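Side-chain contacts in beta-2-microglobulin (Ctenopharyngodon idella, PDB 5H5Z), which probably serves as the light chain of fish MHC class I, pairing with the heavy chain to support peptide presentation to the immune system: residues 45-50 and 77-82; 26-29 and 35-38. The protein carries 1 engineered substitution. All blocks are in the same frame, centred on the assembly; numbering follows the deposited sequence.

Contact 1. Residues 45-50 and 77-82; sequences KVIADA and DEYSCR. Engineered in segment 45-50: Lys45 (natural residue Glu).
Arg82 NH2, the polar atom nearest the opposing segment, lies against a methyl group: Val46 CG2 is 4.0 Å away. No hydrogen bond joins the two segments, and the contact is made by two separate van der Waals touches. In the first, the side chains cross at about a right angle, and the methyl approaches the guanidinium obliquely. Arg82 leaves its backbone extended, with CG anti to N, and then bends at chi3 (62°), which turns the guanidinium before it reaches Val46. Asn89 and Thr91 of strand 88-93 pack beside the same arginine, while Val46 also rests on Glu39.

The second touch involves Ile47 and Tyr79. Ile47 CD1 comes to the ring edge, close to the ring plane, 3.9 Å from Tyr79 CD2 and 4.1 Å from Tyr79 CE2. CG1 of the isoleucine is anti to its carbonyl carbon (chi1 -57°), and an extended chi2 of 169° carries CD1 out to the ring. The ring meets Phe71 edge-to-face, and Ile47 also reaches Val69, so both residues of this pair touch strand 63-71 of the opposite sheet.

The wide spacing has a simple cause: strand 36-42 runs between strands 45-46 and 79-85. Val46 and Arg82, the closest pair by backbone, have CA atoms 9.2 Å apart. Backbone bonds from Ile47 to Leu40 and from Ser80 to Leu41 tie both segments to that middle strand. Just beyond it, Asn43 hydrogen-bonds through its side chain to Asp77 OD1 and Glu78 N.

Segment 77-81 reads Asp-x-Tyr-x-Cys, the sequence signature of strand F in immunoglobulin domains, and 45-50 leads from the short edge strand of one sheet toward the other, as expected of a C1-set beta sandwich.

Contact 2. Residues 26-29 and 35-38; sequences CYVS and DISI
Val28 fills the middle of this contact with both of its methyls, each directed at a different isoleucine. All the packing is apolar. CG2 of Val28 meets Ile38 CD1 at 3.7 Å, and CG1 of Val28 meets Ile36 CD1 at 3.9 Å; in each pair the side chains reach toward one another tip to tip. With CG1 anti to the backbone N (chi1 -179°), the valine turns CG1 to Ile36 and CG2 to Ile38. Ile36 can reach it because its own CG1 is anti to N (chi1 -161°), which leaves CG2 in the crowded position. Leu65 packs on both isoleucines, and Val83 on Val28 and Ile36.

The sulfur contact is looser: Cys26 SG lies 4.3 Å from Ile38 CG2.

Val28 pairs through its backbone with Leu65 in one sheet and Ser37 with Lys84 in the other. The axes of strand segments 26-29 and 36-38 come within 9.9 Å and run nearly antiparallel, at 165°. Between segments 26-29 and 35-38 only alkyl groups and a sulfur meet, so their contact depends on shape and burial; directional links across the sandwich are made next door, by the Cys26-Cys81 disulfide and by Lys67 NZ on Ile38 O.

In the fold
The two contacts have centres about 14 Å apart and meet at the disulfide. Cys81 of contact 1 is bonded to Cys26 of contact 2, SG to SG 2.0 Å, and Cys81 SG also packs on Ile38 CG2 at 3.6 Å. Strand 36-42 belongs to both stories: it supplies one side of contact 2 and separates the two segments of contact 1. Contact 2 thus spans the sandwich, whereas contact 1 runs across one sheet toward its edge. The MHC class I heavy chain touches both segments of contact 2, its Pro228 on Tyr27 and its Phe18 on Asp35, at residues that take no part in the contact itself, but reaches neither segment of contact 1.

Contact 1. Residues 45-50 and 77-82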
loop_
_atom_site.group_PDB
_atom_site.type_symbol
_atom_site.label_atom_id
_atom_site.label_comp_id
_atom_site.label_asym_id
_atom_site.label_seq_id
_atom_site.Cartn_x
_atom_site.Cartn_y
_atom_site.Cartn_z
ATOM N N LYS B 45 25.750 -6.067 -4.671
ATOM C CA LYS B 45 25.383 -6.734 -5.923
ATOM C C LYS B 45 23.874 -6.982 -5.976
ATOM O O LYS B 45 23.286 -7.445 -4.997
ATOM C CB LYS B 45 26.139 -8.065 -6.074
ATOM C CG LYS B 45 27.660 -7.973 -5.973
ATOM C CD LYS B 45 28.278 -7.319 -7.201
ATOM C CE LYS B 45 29.796 -7.291 -7.110
ATOM N NZ LYS B 45 30.404 -6.584 -8.272
ATOM N N VAL B 46 23.257 -6.680 -7.118
ATOM C CA VAL B 46 21.804 -6.835 -7.290
ATOM C C VAL B 46 21.377 -8.289 -7.064
ATOM O O VAL B 46 21.939 -9.205 -7.668
ATOM C CB VAL B 46 21.332 -6.354 -8.686
ATOM C CG1 VAL B 46 19.827 -6.522 -8.835
ATOM C CG2 VAL B 46 21.719 -4.898 -8.924
ATOM N N ILE B 47 20.400 -8.491 -6.181
ATOM C CA ILE B 47 19.864 -9.826 -5.914
ATOM C C ILE B 47 18.819 -10.169 -6.967
ATOM O O ILE B 47 17.877 -9.405 -7.190
ATOM C CB ILE B 47 19.249 -9.943 -4.498
ATOM C CG1 ILE B 47 20.292 -9.586 -3.428
ATOM C CG2 ILE B 47 18.684 -11.344 -4.266
ATOM C CD1 ILE B 47 19.726 -9.410 -2.033
ATOM N N ALA B 48 19.006 -11.320 -7.612
ATOM C CA ALA B 48 18.090 -11.808 -8.638
ATOM C C ALA B 48 16.792 -12.351 -8.033
ATOM O O ALA B 48 16.737 -12.690 -6.842
ATOM C CB ALA B 48 18.770 -12.871 -9.492
ATOM N N ASP B 49 15.754 -12.411 -8.864
ATOM C CA ASP B 49 14.446 -12.973 -8.497
ATOM C C ASP B 49 13.726 -12.220 -7.373
ATOM O O ASP B 49 12.894 -12.795 -6.671
ATOM C CB ASP B 49 14.555 -14.471 -8.163
ATOM C CG ASP B 49 15.017 -15.311 -9.346
ATOM O OD1 ASP B 49 14.998 -14.815 -10.493
ATOM O OD2 ASP B 49 15.398 -16.479 -9.124
ATOM N N ALA B 50 14.048 -10.940 -7.203
ATOM C CA ALA B 50 13.302 -10.089 -6.280
ATOM C C ALA B 50 11.917 -9.832 -6.865
ATOM O O ALA B 50 11.768 -9.727 -8.078
ATOM C CB ALA B 50 14.035 -8.781 -6.036
ATOM N N ASP B 77 27.704 -10.530 5.756
ATOM C CA ASP B 77 26.941 -10.039 4.603
ATOM C C ASP B 77 26.151 -8.764 4.891
ATOM O O ASP B 77 25.506 -8.643 5.935
ATOM C CB ASP B 77 25.999 -11.129 4.081
ATOM C CG ASP B 77 26.744 -12.337 3.546
ATOM O OD1 ASP B 77 27.744 -12.150 2.818
ATOM O OD2 ASP B 77 26.327 -13.477 3.856
ATOM N N GLU B 78 26.210 -7.824 3.950
ATOM C CA GLU B 78 25.460 -6.572 4.024
ATOM C C GLU B 78 24.323 -6.556 3.006
ATOM O O GLU B 78 24.532 -6.864 1.830
ATOM C CB GLU B 78 26.384 -5.374 3.779
ATOM C CG GLU B 78 25.644 -4.089 3.422
ATOM C CD GLU B 78 26.525 -3.069 2.729
ATOM O OE1 GLU B 78 27.335 -2.424 3.418
ATOM O OE2 GLU B 78 26.399 -2.902 1.499
ATOM N N TYR B 79 23.133 -6.179 3.467
ATOM C CA TYR B 79 21.969 -6.024 2.595
ATOM C C TYR B 79 21.510 -4.579 2.552
ATOM O O TYR B 79 21.615 -3.852 3.545
ATOM C CB TYR B 79 20.838 -6.959 3.027
ATOM C CG TYR B 79 21.226 -8.412 2.883
ATOM C CD1 TYR B 79 21.846 -9.094 3.932
ATOM C CD2 TYR B 79 21.005 -9.100 1.688
ATOM C CE1 TYR B 79 22.223 -10.418 3.797
ATOM C CE2 TYR B 79 21.378 -10.425 1.547
ATOM C CZ TYR B 79 21.988 -11.077 2.604
ATOM O OH TYR B 79 22.364 -12.388 2.469
ATOM N N SER B 80 21.013 -4.163 1.390
ATOM C CA SER B 80 20.578 -2.788 1.188
ATOM C C SER B 80 19.531 -2.681 0.087
ATOM O O SER B 80 19.312 -3.626 -0.686
ATOM C CB SER B 80 21.777 -1.864 0.902
ATOM O OG SER B 80 22.466 -2.245 -0.275
ATOM N N CYS B 81 18.866 -1.533 0.041
ATOM C CA CYS B 81 17.888 -1.248 -0.993
ATOM C C CYS B 81 18.307 0.045 -1.673
ATOM O O CYS B 81 18.489 1.073 -1.008
ATOM C CB CYS B 81 16.488 -1.125 -0.383
ATOM S SG CYS B 81 15.171 -0.697 -1.542
ATOM N N ARG B 82 18.491 -0.026 -2.991
ATOM C CA ARG B 82 18.867 1.135 -3.788
ATOM C C ARG B 82 17.684 1.621 -4.606
ATOM O O ARG B 82 17.114 0.876 -5.412
ATOM C CB ARG B 82 20.059 0.828 -4.699
ATOM C CG ARG B 82 20.465 1.993 -5.599
ATOM C CD ARG B 82 21.848 1.797 -6.194
ATOM N NE ARG B 82 21.927 0.614 -7.046
ATOM C CZ ARG B 82 23.002 -0.162 -7.165
ATOM N NH1 ARG B 82 24.108 0.099 -6.473
ATOM N NH2 ARG B 82 22.971 -1.215 -7.971
#

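Contact 2. Residues 26-29 and 35-38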
loop_
_atom_site.group_PDB
_atom_site.type_symbol
_atom_site.label_atom_id
_atom_site.label_comp_id
_atom_site.label_asym_id
_atom_site.label_seq_id
_atom_site.Cartn_x
_atom_site.Cartn_y
_atom_site.Cartn_z
ATOM N N CYS B 26 11.811 -4.038 1.109
ATOM C CA CYS B 26 12.021 -2.612 0.946
ATOM C C CYS B 26 10.699 -1.960 0.553
ATOM O O CYS B 26 10.190 -2.189 -0.542
ATOM C CB CYS B 26 13.118 -2.349 -0.086
ATOM S SG CYS B 26 13.518 -0.613 -0.356
ATOM N N TYR B 27 10.144 -1.175 1.474
ATOM C CA TYR B 27 8.890 -0.460 1.261
ATOM C C TYR B 27 9.184 0.972 0.849
ATOM O O TYR B 27 9.779 1.746 1.613
ATOM C CB TYR B 27 8.044 -0.479 2.534
ATOM C CG TYR B 27 6.678 0.168 2.407
ATOM C CD1 TYR B 27 5.804 -0.177 1.367
ATOM C CD2 TYR B 27 6.238 1.091 3.351
ATOM C CE1 TYR B 27 4.552 0.410 1.265
ATOM C CE2 TYR B 27 4.988 1.675 3.264
ATOM C CZ TYR B 27 4.150 1.336 2.219
ATOM O OH TYR B 27 2.910 1.922 2.137
ATOM N N VAL B 28 8.771 1.307 -0.368
ATOM C CA VAL B 28 9.052 2.614 -0.959
ATOM C C VAL B 28 7.720 3.336 -1.145
ATOM O O VAL B 28 6.863 2.875 -1.899
ATOM C CB VAL B 28 9.816 2.458 -2.291
ATOM C CG1 VAL B 28 10.131 3.817 -2.906
ATOM C CG2 VAL B 28 11.099 1.662 -2.079
ATOM N N SER B 29 7.533 4.450 -0.442
ATOM C CA SER B 29 6.214 5.073 -0.365
ATOM C C SER B 29 6.271 6.587 -0.494
ATOM O O SER B 29 7.352 7.170 -0.525
ATOM C CB SER B 29 5.539 4.695 0.953
ATOM O OG SER B 29 6.282 5.202 2.055
ATOM N N ASP B 35 7.395 6.711 -12.008
ATOM C CA ASP B 35 8.576 6.042 -12.553
ATOM C C ASP B 35 9.686 5.974 -11.516
ATOM O O ASP B 35 10.094 6.998 -10.960
ATOM C CB ASP B 35 9.078 6.743 -13.815
ATOM C CG ASP B 35 9.618 5.772 -14.840
ATOM O OD1 ASP B 35 10.663 5.139 -14.577
ATOM O OD2 ASP B 35 8.979 5.630 -15.905
ATOM N N ILE B 36 10.162 4.761 -11.255
ATOM C CA ILE B 36 11.134 4.524 -10.188
ATOM C C ILE B 36 11.899 3.218 -10.425
ATOM O O ILE B 36 11.403 2.306 -11.097
ATOM C CB ILE B 36 10.438 4.521 -8.800
ATOM C CG1 ILE B 36 11.448 4.751 -7.665
ATOM C CG2 ILE B 36 9.616 3.249 -8.590
ATOM C CD1 ILE B 36 10.832 5.348 -6.416
ATOM N N SER B 37 13.114 3.153 -9.882
ATOM C CA SER B 37 13.931 1.948 -9.894
ATOM C C SER B 37 14.184 1.520 -8.454
ATOM O O SER B 37 14.672 2.319 -7.641
ATOM C CB SER B 37 15.267 2.223 -10.597
ATOM O OG SER B 37 16.116 1.088 -10.561
ATOM N N ILE B 38 13.845 0.272 -8.136
ATOM C CA ILE B 38 14.134 -0.295 -6.817
ATOM C C ILE B 38 14.893 -1.607 -6.995
ATOM O O ILE B 38 14.469 -2.476 -7.760
ATOM C CB ILE B 38 12.850 -0.551 -5.987
ATOM C CG1 ILE B 38 11.980 0.711 -5.896
ATOM C CG2 ILE B 38 13.210 -1.062 -4.593
ATOM C CD1 ILE B 38 10.543 0.443 -5.491
#